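Long-range contacts in alcohol dehydrogenase superfamily protein (Novosphingobium aromaticivorans, PDB 3GAZ), which probably acts as an NADP-dependent oxidoreductase of the medium-chain alcohol dehydrogenase superfamily: residues P64-M69 and G100-H105; S118-L123 and E287-V292; D302-S307 and D323-R328. All blocks are in the same frame, centred on the assembly; numbering follows the deposited sequence.

How the contacts relate
The three contacts are separate and follow one another along the chain. Contact 1 joins two loops of the GroES-like part. Contact 2 joins the loop after strand 116-118 to helix 278-293, which follows the parallel Rossmann-type sheet in the chain. Contact 3 ties the segment running into strand 306-307 to the loop before strand 332-334. The nearest atoms of contacts 1 and 3 are about 8 Å apart. Those of contacts 2 and 3 are about 12 Å apart, and those of contacts 1 and 2 about 14 Å. A bound calcium ion lies about 3 Å from the side chain of Gln327 in contact 3 and about 9 Å from that of Met69 in contact 1.

Contact 1 (P64-M69 and G100-H105); sequences PAILGM and GLQGTH
Gln102 lies side by side with Ile66, the two side chains pointing the same way. Ile66 CD1 rests against Gln102 CG at 3.8 Å. The amide end of Gln102 turns back on its own segment, where NE2 donates to Gly103 O (3.0 Å). The same NE2 also bonds to Phe108 O. Gly103 sits directly against the other loop. Its N reaches Ile66 O at 2.8 Å, but the bond is bent and weak. A CB on Gly103 would collide with the carbonyl oxygens of Ile66 and Leu67. Thr104 N donates to Gly68 O at 2.8 Å, coming from above the carbonyl plane. Thr104 OG1 lies close to the Gly68 carbonyl group but bonds to Ser42 OG and Asp70 O. His105 N meets Leu67 O at 3.0 Å, nearly in line with the C=O bond. The His105 ring then folds over the other loop, with CG anti to the carbonyl carbon (chi1 -63°). Leu67 O stands over one face, toward the rim. Gly68 CA makes a CH-pi contact with that face, 3.9 Å from the centroid of the His105 ring. A water bridges Leu67 N (2.8 Å) and His105 ND1 (2.9 Å), while His105 NE2 bonds to Tyr315 OH. This buried crossing of two loops lies in the GroES-like part. Strand 7-13 packs against Ile66, Leu67 and Gln102. Helix 46-52 meets the side chains of Leu67 and Met69, just before strand 70-78 begins.

Contact 2 (S118-L123 and E287-V292); sequences SKPAAL and EADALV
Pro120 presses against Asp289 and Val292, which lie one turn apart on helix 278-293. The apolar part centres on Val292 CG1. It meets Pro120 CB at 3.7 Å and Leu123 CG at 4.0 Å, with Ala122 CB also near. Val292 CG1 stands anti to the backbone N (chi1 171°), which carries it to the loop. Val292 CG2 rests on the Pro120 ring as well.

The polar part runs through water, since no direct hydrogen bond crosses the contact. Asp289 OD1 lies 3.2 Å from Pro120 CA, a close van der Waals contact. One water donates to Ser118 O (2.7 Å) and to Asp289 OD2 (2.9 Å). A second accepts from Ala121 N (2.8 Å) and donates to Asp289 OD1 (2.7 Å). The two carboxylate oxygens thus reach the loop on both sides of Pro120 in sequence. An alanine in place of Asp289 would probably leave both waters without their helix-side acceptor and open a gap beside Pro120.

Bonds within the loop fix its shape. Pro120 to Leu123 form a type I beta turn. Lys119 NZ bonds to Leu123 O at 2.7 Å and also to Pro120 O. It reaches Pro120 O from the face opposite to Leu123 N.

Leu123 further touches Pro299, and Pro120 touches Phe92 of strand 90-94. The contact joins the loop leaving strand 116-118, a strand of the mixed sheet, to a helix that follows the Rossmann-type sheet, consistent with the two-domain fold of medium-chain dehydrogenases.

Contact 3 (D302-S307 and D323-R328); sequences DPRTFS and DVPRQR
Arg304 reaches across to the Pro325 carbonyl while gripping Asp302 in its own segment. This is the tight part of the contact. NE and NH2 hold the carboxylate side-on: Arg304 NE bonds to Asp302 OD1 (2.9 Å) and Arg304 NH2 to Asp302 OD2 (2.8 Å), a salt bridge. The second bond comes from above the carboxylate plane, 41° out of it. NH1 and NH2 of Arg304 both close on Pro325 O, each at 3.0 Å and from the same face of its plane. NH2 also makes a weak bond to Arg326 O. All these partners lie at the edge of the guanidinium, near its plane, which fixes its rotation between the acid and the carbonyls. Asp302 OD2 also takes Arg328 N at 3.0 Å with its anti lone pair.

Asp302 OD1 accepts from Arg304 N as well (2.9 Å), forming an Asx turn just before strand 306-307. Each carboxylate oxygen thus has two donors, which would probably stabilise its negative charge. That strand pairs in parallel with strand 332-334, and helix 311-319 lies between them in the chain. Ala317 of that helix touches Arg304.

The outer side is looser. Pro303 and the Arg328 side chain cross at about a right angle, with Pro303 CD 3.7 Å from Arg328 NH2. Both residues are exposed. The end of Gln327 leads away from Asp302, toward a bound calcium ion about 3 Å from its side chain.

Contact 1 (P64-M69 and G100-H105)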
ATOM      1  N   PRO A  64      -2.579 -10.707   5.282  1.00 18.16           N
ATOM      2  CA  PRO A  64      -4.028 -10.576   5.461  1.00 17.67           C
ATOM      3  C   PRO A  64      -4.512  -9.172   5.131  1.00 17.62           C
ATOM      4  O   PRO A  64      -3.748  -8.209   5.209  1.00 14.55           O
ATOM      5  CB  PRO A  64      -4.217 -10.914   6.934  1.00 19.16           C
ATOM      6  CG  PRO A  64      -2.968 -10.349   7.544  1.00 20.97           C
ATOM      7  CD  PRO A  64      -1.904 -10.833   6.586  1.00 18.99           C
ATOM      8  N   ALA A  65      -5.784  -9.054   4.766  1.00 16.36           N
ATOM      9  CA  ALA A  65      -6.327  -7.747   4.440  1.00 14.46           C
ATOM     10  C   ALA A  65      -7.836  -7.764   4.243  1.00 12.92           C
ATOM     11  O   ALA A  65      -8.442  -8.812   4.025  1.00 11.07           O
ATOM     12  CB  ALA A  65      -5.644  -7.202   3.177  1.00 14.64           C
ATOM     13  N   ILE A  66      -8.431  -6.581   4.346  1.00 11.44           N
ATOM     14  CA  ILE A  66      -9.856  -6.406   4.132  1.00 11.05           C
ATOM     15  C   ILE A  66      -9.934  -5.982   2.674  1.00 11.84           C
ATOM     16  O   ILE A  66      -9.307  -4.992   2.280  1.00 13.62           O
ATOM     17  CB  ILE A  66     -10.419  -5.293   5.037  1.00 10.80           C
ATOM     18  CG1 ILE A  66     -10.347  -5.739   6.503  1.00 10.75           C
ATOM     19  CG2 ILE A  66     -11.844  -4.964   4.631  1.00  9.80           C
ATOM     20  CD1 ILE A  66     -10.588  -4.631   7.509  1.00 14.45           C
ATOM     21  N   LEU A  67     -10.677  -6.736   1.868  1.00  9.93           N
ATOM     22  CA  LEU A  67     -10.793  -6.432   0.445  1.00 11.37           C
ATOM     23  C   LEU A  67     -12.056  -5.637   0.100  1.00 12.07           C
ATOM     24  O   LEU A  67     -12.842  -5.295   0.981  1.00 13.95           O
ATOM     25  CB  LEU A  67     -10.730  -7.734  -0.363  1.00  9.65           C
ATOM     26  CG  LEU A  67      -9.560  -8.646   0.028  1.00 11.30           C
ATOM     27  CD1 LEU A  67      -9.459  -9.815  -0.956  1.00 10.60           C
ATOM     28  CD2 LEU A  67      -8.264  -7.844   0.041  1.00 11.79           C
ATOM     29  N   GLY A  68     -12.238  -5.340  -1.186  1.00 13.04           N
ATOM     30  CA  GLY A  68     -13.390  -4.563  -1.621  1.00 11.79           C
ATOM     31  C   GLY A  68     -12.906  -3.159  -1.926  1.00 11.43           C
ATOM     32  O   GLY A  68     -12.269  -2.539  -1.080  1.00 11.59           O
HETATM   33  N   MSE A  69     -13.212  -2.649  -3.115  1.00 10.72           N
HETATM   34  CA  MSE A  69     -12.740  -1.327  -3.516  1.00 11.72           C
HETATM   35  C   MSE A  69     -13.792  -0.214  -3.548  1.00 10.35           C
HETATM   36  O   MSE A  69     -13.473   0.951  -3.293  1.00 10.54           O
HETATM   37  CB  MSE A  69     -12.074  -1.435  -4.898  1.00 10.86           C
HETATM   38  CG  MSE A  69     -11.037  -2.551  -5.005  1.00 14.58           C
HETATM   39 SE   MSE A  69     -10.411  -2.803  -6.705  1.00  9.73          SE
HETATM   40  CE  MSE A  69     -11.408  -4.018  -7.241  1.00 15.10           C
ATOM     41  N   GLY A 100      -2.591  -1.500   0.034  1.00 12.34           N
ATOM     42  CA  GLY A 100      -2.546  -1.480   1.485  1.00 13.22           C
ATOM     43  C   GLY A 100      -3.697  -0.727   2.139  1.00 14.33           C
ATOM     44  O   GLY A 100      -3.805  -0.693   3.367  1.00 14.40           O
ATOM     45  N   LEU A 101      -4.552  -0.116   1.328  1.00 13.12           N
ATOM     46  CA  LEU A 101      -5.697   0.627   1.847  1.00 12.51           C
ATOM     47  C   LEU A 101      -6.769  -0.354   2.317  1.00 14.06           C
ATOM     48  O   LEU A 101      -7.025  -1.363   1.651  1.00 14.71           O
ATOM     49  CB  LEU A 101      -6.279   1.534   0.757  1.00 12.17           C
ATOM     50  CG  LEU A 101      -5.422   2.727   0.314  1.00 12.40           C
ATOM     51  CD1 LEU A 101      -5.956   3.285  -0.989  1.00 13.01           C
ATOM     52  CD2 LEU A 101      -5.427   3.799   1.402  1.00 11.21           C
ATOM     53  N   GLN A 102      -7.385  -0.070   3.463  1.00 11.16           N
ATOM     54  CA  GLN A 102      -8.432  -0.947   3.974  1.00 12.55           C
ATOM     55  C   GLN A 102      -9.538  -1.109   2.932  1.00 12.42           C
ATOM     56  O   GLN A 102      -9.968  -0.133   2.320  1.00 11.70           O
ATOM     57  CB  GLN A 102      -9.060  -0.387   5.253  1.00 11.76           C
ATOM     58  CG  GLN A 102     -10.166  -1.292   5.779  1.00 10.69           C
ATOM     59  CD  GLN A 102     -11.155  -0.575   6.672  1.00 12.78           C
ATOM     60  OE1 GLN A 102     -10.808  -0.101   7.751  1.00 10.81           O
ATOM     61  NE2 GLN A 102     -12.403  -0.496   6.222  1.00 10.02           N
ATOM     62  N   GLY A 103     -10.003  -2.342   2.750  1.00 13.13           N
ATOM     63  CA  GLY A 103     -11.061  -2.603   1.788  1.00 12.02           C
ATOM     64  C   GLY A 103     -12.424  -2.177   2.300  1.00 12.36           C
ATOM     65  O   GLY A 103     -12.555  -1.729   3.444  1.00  9.85           O
ATOM     66  N   THR A 104     -13.453  -2.325   1.471  1.00 11.35           N
ATOM     67  CA  THR A 104     -14.787  -1.917   1.888  1.00 13.21           C
ATOM     68  C   THR A 104     -15.679  -3.022   2.459  1.00 13.21           C
ATOM     69  O   THR A 104     -16.855  -2.780   2.735  1.00 13.12           O
ATOM     70  CB  THR A 104     -15.524  -1.187   0.740  1.00 14.07           C
ATOM     71  OG1 THR A 104     -15.711  -2.076  -0.370  1.00 12.74           O
ATOM     72  CG2 THR A 104     -14.709   0.023   0.289  1.00 10.27           C
ATOM     73  N   HIS A 105     -15.132  -4.229   2.628  1.00 11.81           N
ATOM     74  CA  HIS A 105     -15.895  -5.329   3.222  1.00 10.90           C
ATOM     75  C   HIS A 105     -15.825  -5.080   4.731  1.00 12.52           C
ATOM     76  O   HIS A 105     -15.290  -5.896   5.487  1.00 12.53           O
ATOM     77  CB  HIS A 105     -15.252  -6.685   2.914  1.00 10.68           C
ATOM     78  CG  HIS A 105     -15.213  -7.028   1.458  1.00 11.94           C
ATOM     79  ND1 HIS A 105     -14.434  -8.050   0.957  1.00 12.67           N
ATOM     80  CD2 HIS A 105     -15.862  -6.493   0.397  1.00 11.35           C
ATOM     81  CE1 HIS A 105     -14.605  -8.129  -0.350  1.00 12.77           C
ATOM     82  NE2 HIS A 105     -15.466  -7.196  -0.714  1.00 13.10           N
TER
HETATM   83  O   HOH W   1     -12.231  -8.937   2.658  1.00 13.45           O

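Contact 2 (S118-L123 and E287-V292)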
ATOM      1  N   SER A 118     -21.111  12.969  -3.125  1.00 15.63           N
ATOM      2  CA  SER A 118     -22.441  12.706  -2.598  1.00 17.31           C
ATOM      3  C   SER A 118     -23.087  11.606  -3.423  1.00 17.71           C
ATOM      4  O   SER A 118     -22.920  11.552  -4.644  1.00 19.57           O
ATOM      5  CB  SER A 118     -23.301  13.973  -2.657  1.00 19.64           C
ATOM      6  OG  SER A 118     -22.782  14.978  -1.803  1.00 21.91           O
ATOM      7  N   LYS A 119     -23.814  10.719  -2.755  1.00 18.26           N
ATOM      8  CA  LYS A 119     -24.484   9.628  -3.446  1.00 18.36           C
ATOM      9  C   LYS A 119     -25.642  10.171  -4.274  1.00 18.78           C
ATOM     10  O   LYS A 119     -26.389  11.029  -3.813  1.00 19.30           O
ATOM     11  CB  LYS A 119     -25.029   8.609  -2.444  1.00 18.37           C
ATOM     12  CG  LYS A 119     -25.731   7.423  -3.111  1.00 19.38           C
ATOM     13  CD  LYS A 119     -26.348   6.469  -2.100  1.00 19.62           C
ATOM     14  CE  LYS A 119     -27.593   7.059  -1.466  1.00 22.55           C
ATOM     15  NZ  LYS A 119     -28.645   7.347  -2.483  1.00 19.67           N
ATOM     16  N   PRO A 120     -25.790   9.690  -5.520  1.00 18.68           N
ATOM     17  CA  PRO A 120     -26.883  10.151  -6.377  1.00 19.58           C
ATOM     18  C   PRO A 120     -28.191   9.858  -5.648  1.00 19.86           C
ATOM     19  O   PRO A 120     -28.420   8.731  -5.202  1.00 20.25           O
ATOM     20  CB  PRO A 120     -26.713   9.302  -7.633  1.00 17.53           C
ATOM     21  CG  PRO A 120     -25.224   9.151  -7.714  1.00 18.72           C
ATOM     22  CD  PRO A 120     -24.843   8.852  -6.278  1.00 16.96           C
ATOM     23  N   ALA A 121     -29.040  10.871  -5.524  1.00 19.57           N
ATOM     24  CA  ALA A 121     -30.309  10.727  -4.820  1.00 19.33           C
ATOM     25  C   ALA A 121     -31.214   9.609  -5.327  1.00 18.89           C
ATOM     26  O   ALA A 121     -31.892   8.946  -4.540  1.00 19.70           O
ATOM     27  CB  ALA A 121     -31.072  12.059  -4.852  1.00 19.88           C
ATOM     28  N   ALA A 122     -31.218   9.393  -6.638  1.00 18.30           N
ATOM     29  CA  ALA A 122     -32.081   8.383  -7.247  1.00 18.64           C
ATOM     30  C   ALA A 122     -31.646   6.925  -7.093  1.00 19.09           C
ATOM     31  O   ALA A 122     -32.410   6.018  -7.415  1.00 18.76           O
ATOM     32  CB  ALA A 122     -32.272   8.709  -8.736  1.00 19.75           C
ATOM     33  N   LEU A 123     -30.432   6.692  -6.605  1.00 18.22           N
ATOM     34  CA  LEU A 123     -29.941   5.324  -6.455  1.00 18.59           C
ATOM     35  C   LEU A 123     -29.995   4.795  -5.027  1.00 19.07           C
ATOM     36  O   LEU A 123     -29.862   5.553  -4.065  1.00 20.94           O
ATOM     37  CB  LEU A 123     -28.490   5.223  -6.937  1.00 16.40           C
ATOM     38  CG  LEU A 123     -28.123   5.671  -8.356  1.00 16.32           C
ATOM     39  CD1 LEU A 123     -26.638   5.410  -8.580  1.00 13.00           C
ATOM     40  CD2 LEU A 123     -28.956   4.918  -9.384  1.00 16.12           C
ATOM     41  N   GLU A 287     -19.521  13.785 -11.903  1.00 17.99           N
ATOM     42  CA  GLU A 287     -19.984  13.709 -13.283  1.00 20.05           C
ATOM     43  C   GLU A 287     -21.019  12.594 -13.347  1.00 18.88           C
ATOM     44  O   GLU A 287     -22.060  12.735 -13.977  1.00 18.67           O
ATOM     45  CB  GLU A 287     -18.828  13.360 -14.220  1.00 21.27           C
ATOM     46  CG  GLU A 287     -17.764  14.425 -14.367  1.00 25.80           C
ATOM     47  CD  GLU A 287     -18.267  15.655 -15.092  1.00 29.37           C
ATOM     48  OE1 GLU A 287     -19.260  15.545 -15.848  1.00 31.16           O
ATOM     49  OE2 GLU A 287     -17.657  16.729 -14.915  1.00 32.70           O
ATOM     50  N   ALA A 288     -20.713  11.482 -12.685  1.00 17.13           N
ATOM     51  CA  ALA A 288     -21.608  10.332 -12.660  1.00 16.17           C
ATOM     52  C   ALA A 288     -22.953  10.713 -12.039  1.00 16.76           C
ATOM     53  O   ALA A 288     -24.009  10.365 -12.566  1.00 16.00           O
ATOM     54  CB  ALA A 288     -20.964   9.195 -11.873  1.00 16.78           C
ATOM     55  N   ASP A 289     -22.902  11.441 -10.925  1.00 16.36           N
ATOM     56  CA  ASP A 289     -24.102  11.889 -10.221  1.00 18.10           C
ATOM     57  C   ASP A 289     -24.950  12.782 -11.132  1.00 17.57           C
ATOM     58  O   ASP A 289     -26.174  12.666 -11.164  1.00 16.28           O
ATOM     59  CB  ASP A 289     -23.691  12.638  -8.945  1.00 21.05           C
ATOM     60  CG  ASP A 289     -24.876  13.208  -8.177  1.00 26.63           C
ATOM     61  OD1 ASP A 289     -25.970  12.599  -8.183  1.00 26.86           O
ATOM     62  OD2 ASP A 289     -24.700  14.268  -7.544  1.00 29.15           O
ATOM     63  N   ALA A 290     -24.291  13.664 -11.877  1.00 17.83           N
ATOM     64  CA  ALA A 290     -24.987  14.562 -12.796  1.00 18.35           C
ATOM     65  C   ALA A 290     -25.711  13.775 -13.889  1.00 18.00           C
ATOM     66  O   ALA A 290     -26.781  14.181 -14.348  1.00 17.41           O
ATOM     67  CB  ALA A 290     -24.004  15.531 -13.419  1.00 20.15           C
ATOM     68  N   LEU A 291     -25.124  12.653 -14.306  1.00 15.71           N
ATOM     69  CA  LEU A 291     -25.726  11.812 -15.337  1.00 17.13           C
ATOM     70  C   LEU A 291     -26.891  11.010 -14.777  1.00 15.64           C
ATOM     71  O   LEU A 291     -27.880  10.776 -15.471  1.00 17.63           O
ATOM     72  CB  LEU A 291     -24.682  10.867 -15.943  1.00 16.90           C
ATOM     73  CG  LEU A 291     -23.575  11.558 -16.744  1.00 17.39           C
ATOM     74  CD1 LEU A 291     -22.635  10.518 -17.334  1.00 19.60           C
ATOM     75  CD2 LEU A 291     -24.198  12.402 -17.847  1.00 17.45           C
ATOM     76  N   VAL A 292     -26.774  10.579 -13.525  1.00 16.67           N
ATOM     77  CA  VAL A 292     -27.857   9.833 -12.892  1.00 18.01           C
ATOM     78  C   VAL A 292     -29.043  10.785 -12.759  1.00 19.87           C
ATOM     79  O   VAL A 292     -30.181  10.441 -13.080  1.00 19.01           O
ATOM     80  CB  VAL A 292     -27.466   9.343 -11.480  1.00 17.65           C
ATOM     81  CG1 VAL A 292     -28.694   8.777 -10.769  1.00 20.06           C
ATOM     82  CG2 VAL A 292     -26.381   8.277 -11.575  1.00 18.14           C
TER
HETATM   83  O   HOH W   2     -22.258  13.715  -6.167  1.00 23.21           O
HETATM   84  O   HOH W   3     -28.270  13.171  -6.827  1.00 30.42           O

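Contact 3 (D302-S307 and D323-R328)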
ATOM      1  N   ASP A 302     -27.026  -6.716 -10.427  1.00 13.90           N
ATOM      2  CA  ASP A 302     -27.597  -8.061 -10.334  1.00 14.85           C
ATOM      3  C   ASP A 302     -28.539  -8.013  -9.121  1.00 16.48           C
ATOM      4  O   ASP A 302     -28.151  -7.550  -8.046  1.00 18.43           O
ATOM      5  CB  ASP A 302     -26.479  -9.090 -10.132  1.00 15.94           C
ATOM      6  CG  ASP A 302     -26.984 -10.523 -10.141  1.00 17.22           C
ATOM      7  OD1 ASP A 302     -27.768 -10.888  -9.240  1.00 16.17           O
ATOM      8  OD2 ASP A 302     -26.591 -11.288 -11.051  1.00 17.59           O
ATOM      9  N   PRO A 303     -29.791  -8.477  -9.287  1.00 17.96           N
ATOM     10  CA  PRO A 303     -30.827  -8.495  -8.240  1.00 17.43           C
ATOM     11  C   PRO A 303     -30.469  -9.241  -6.962  1.00 17.23           C
ATOM     12  O   PRO A 303     -31.041  -8.974  -5.909  1.00 18.35           O
ATOM     13  CB  PRO A 303     -32.029  -9.137  -8.940  1.00 18.34           C
ATOM     14  CG  PRO A 303     -31.763  -8.923 -10.401  1.00 20.26           C
ATOM     15  CD  PRO A 303     -30.283  -9.141 -10.507  1.00 17.01           C
ATOM     16  N   ARG A 304     -29.538 -10.183  -7.055  1.00 18.14           N
ATOM     17  CA  ARG A 304     -29.127 -10.963  -5.893  1.00 17.87           C
ATOM     18  C   ARG A 304     -28.511 -10.114  -4.782  1.00 18.81           C
ATOM     19  O   ARG A 304     -27.806  -9.141  -5.052  1.00 19.45           O
ATOM     20  CB  ARG A 304     -28.138 -12.050  -6.317  1.00 18.86           C
ATOM     21  CG  ARG A 304     -28.798 -13.246  -6.991  1.00 17.84           C
ATOM     22  CD  ARG A 304     -27.769 -14.220  -7.522  1.00 18.63           C
ATOM     23  NE  ARG A 304     -27.072 -13.695  -8.693  1.00 19.26           N
ATOM     24  CZ  ARG A 304     -26.142 -14.362  -9.372  1.00 18.80           C
ATOM     25  NH1 ARG A 304     -25.789 -15.582  -8.992  1.00 16.62           N
ATOM     26  NH2 ARG A 304     -25.577 -13.815 -10.443  1.00 19.42           N
ATOM     27  N   THR A 305     -28.787 -10.487  -3.533  1.00 17.87           N
ATOM     28  CA  THR A 305     -28.245  -9.770  -2.382  1.00 16.21           C
ATOM     29  C   THR A 305     -27.341 -10.682  -1.557  1.00 17.62           C
ATOM     30  O   THR A 305     -27.505 -11.909  -1.560  1.00 15.09           O
ATOM     31  CB  THR A 305     -29.369  -9.207  -1.481  1.00 18.43           C
ATOM     32  OG1 THR A 305     -30.272 -10.258  -1.114  1.00 17.31           O
ATOM     33  CG2 THR A 305     -30.141  -8.114  -2.216  1.00 17.67           C
ATOM     34  N   PHE A 306     -26.383 -10.070  -0.860  1.00 15.52           N
ATOM     35  CA  PHE A 306     -25.419 -10.791  -0.036  1.00 15.11           C
ATOM     36  C   PHE A 306     -25.062  -9.952   1.188  1.00 15.69           C
ATOM     37  O   PHE A 306     -24.705  -8.780   1.066  1.00 15.13           O
ATOM     38  CB  PHE A 306     -24.142 -11.068  -0.844  1.00 14.30           C
ATOM     39  CG  PHE A 306     -24.383 -11.813  -2.124  1.00 13.81           C
ATOM     40  CD1 PHE A 306     -24.301 -13.203  -2.167  1.00 13.80           C
ATOM     41  CD2 PHE A 306     -24.729 -11.126  -3.283  1.00 14.33           C
ATOM     42  CE1 PHE A 306     -24.562 -13.900  -3.348  1.00 14.69           C
ATOM     43  CE2 PHE A 306     -24.995 -11.811  -4.467  1.00 13.65           C
ATOM     44  CZ  PHE A 306     -24.910 -13.206  -4.499  1.00 14.36           C
ATOM     45  N   SER A 307     -25.159 -10.551   2.370  1.00 16.61           N
ATOM     46  CA  SER A 307     -24.823  -9.841   3.601  1.00 17.64           C
ATOM     47  C   SER A 307     -23.312  -9.912   3.769  1.00 17.41           C
ATOM     48  O   SER A 307     -22.636 -10.622   3.031  1.00 17.98           O
ATOM     49  CB  SER A 307     -25.481 -10.517   4.800  1.00 17.36           C
ATOM     50  OG  SER A 307     -24.938 -11.813   4.973  1.00 16.49           O
ATOM     51  N   ASP A 323     -21.069 -23.574  -9.737  1.00 39.27           N
ATOM     52  CA  ASP A 323     -22.428 -23.702 -10.259  1.00 40.32           C
ATOM     53  C   ASP A 323     -23.299 -22.443 -10.235  1.00 38.82           C
ATOM     54  O   ASP A 323     -24.268 -22.353 -10.991  1.00 39.83           O
ATOM     55  CB  ASP A 323     -23.166 -24.831  -9.529  1.00 42.55           C
ATOM     56  CG  ASP A 323     -22.367 -26.124  -9.487  1.00 45.34           C
ATOM     57  OD1 ASP A 323     -21.839 -26.533 -10.543  1.00 45.08           O
ATOM     58  OD2 ASP A 323     -22.274 -26.734  -8.400  1.00 47.18           O
ATOM     59  N   VAL A 324     -22.977 -21.478  -9.380  1.00 36.41           N
ATOM     60  CA  VAL A 324     -23.778 -20.261  -9.305  1.00 33.90           C
ATOM     61  C   VAL A 324     -23.714 -19.474 -10.613  1.00 31.38           C
ATOM     62  O   VAL A 324     -22.646 -19.309 -11.198  1.00 30.30           O
ATOM     63  CB  VAL A 324     -23.322 -19.339  -8.144  1.00 34.81           C
ATOM     64  CG1 VAL A 324     -23.321 -20.110  -6.840  1.00 35.82           C
ATOM     65  CG2 VAL A 324     -21.954 -18.770  -8.430  1.00 36.22           C
ATOM     66  N   PRO A 325     -24.868 -18.986 -11.094  1.00 29.14           N
ATOM     67  CA  PRO A 325     -24.922 -18.216 -12.343  1.00 28.61           C
ATOM     68  C   PRO A 325     -24.064 -16.958 -12.275  1.00 27.26           C
ATOM     69  O   PRO A 325     -24.011 -16.295 -11.242  1.00 27.00           O
ATOM     70  CB  PRO A 325     -26.406 -17.891 -12.483  1.00 28.84           C
ATOM     71  CG  PRO A 325     -27.068 -19.056 -11.810  1.00 30.77           C
ATOM     72  CD  PRO A 325     -26.223 -19.231 -10.574  1.00 29.18           C
ATOM     73  N   ARG A 326     -23.396 -16.636 -13.376  1.00 26.49           N
ATOM     74  CA  ARG A 326     -22.543 -15.457 -13.434  1.00 26.43           C
ATOM     75  C   ARG A 326     -23.365 -14.184 -13.235  1.00 24.55           C
ATOM     76  O   ARG A 326     -24.545 -14.128 -13.589  1.00 23.70           O
ATOM     77  CB  ARG A 326     -21.818 -15.387 -14.784  1.00 30.56           C
ATOM     78  CG  ARG A 326     -20.863 -14.203 -14.916  1.00 34.96           C
ATOM     79  CD  ARG A 326     -19.408 -14.635 -14.845  1.00 39.84           C
ATOM     80  NE  ARG A 326     -18.504 -13.506 -14.634  1.00 43.88           N
ATOM     81  CZ  ARG A 326     -17.176 -13.595 -14.634  1.00 46.75           C
ATOM     82  NH1 ARG A 326     -16.585 -14.766 -14.842  1.00 46.57           N
ATOM     83  NH2 ARG A 326     -16.436 -12.516 -14.408  1.00 47.96           N
ATOM     84  N   GLN A 327     -22.732 -13.158 -12.677  1.00 20.57           N
ATOM     85  CA  GLN A 327     -23.415 -11.896 -12.447  1.00 19.03           C
ATOM     86  C   GLN A 327     -23.980 -11.321 -13.738  1.00 19.05           C
ATOM     87  O   GLN A 327     -23.362 -11.413 -14.798  1.00 18.89           O
ATOM     88  CB  GLN A 327     -22.463 -10.867 -11.816  1.00 16.60           C
ATOM     89  CG  GLN A 327     -21.155 -10.649 -12.587  1.00 18.38           C
ATOM     90  CD  GLN A 327     -20.324  -9.491 -12.036  1.00 19.40           C
ATOM     91  OE1 GLN A 327     -20.367  -9.185 -10.843  1.00 19.53           O
ATOM     92  NE2 GLN A 327     -19.550  -8.857 -12.906  1.00 20.92           N
ATOM     93  N   ARG A 328     -25.171 -10.745 -13.637  1.00 19.62           N
ATOM     94  CA  ARG A 328     -25.822 -10.096 -14.768  1.00 21.99           C
ATOM     95  C   ARG A 328     -25.885  -8.670 -14.256  1.00 20.05           C
ATOM     96  O   ARG A 328     -26.853  -8.247 -13.627  1.00 18.94           O
ATOM     97  CB  ARG A 328     -27.215 -10.683 -14.997  1.00 24.68           C
ATOM     98  CG  ARG A 328     -27.179 -12.166 -15.374  1.00 30.34           C
ATOM     99  CD  ARG A 328     -28.563 -12.729 -15.703  1.00 36.54           C
ATOM    100  NE  ARG A 328     -29.525 -12.471 -14.635  1.00 41.92           N
ATOM    101  CZ  ARG A 328     -30.208 -11.338 -14.495  1.00 43.64           C
ATOM    102  NH1 ARG A 328     -30.048 -10.345 -15.364  1.00 47.78           N
ATOM    103  NH2 ARG A 328     -31.038 -11.187 -13.477  1.00 43.76           N
TER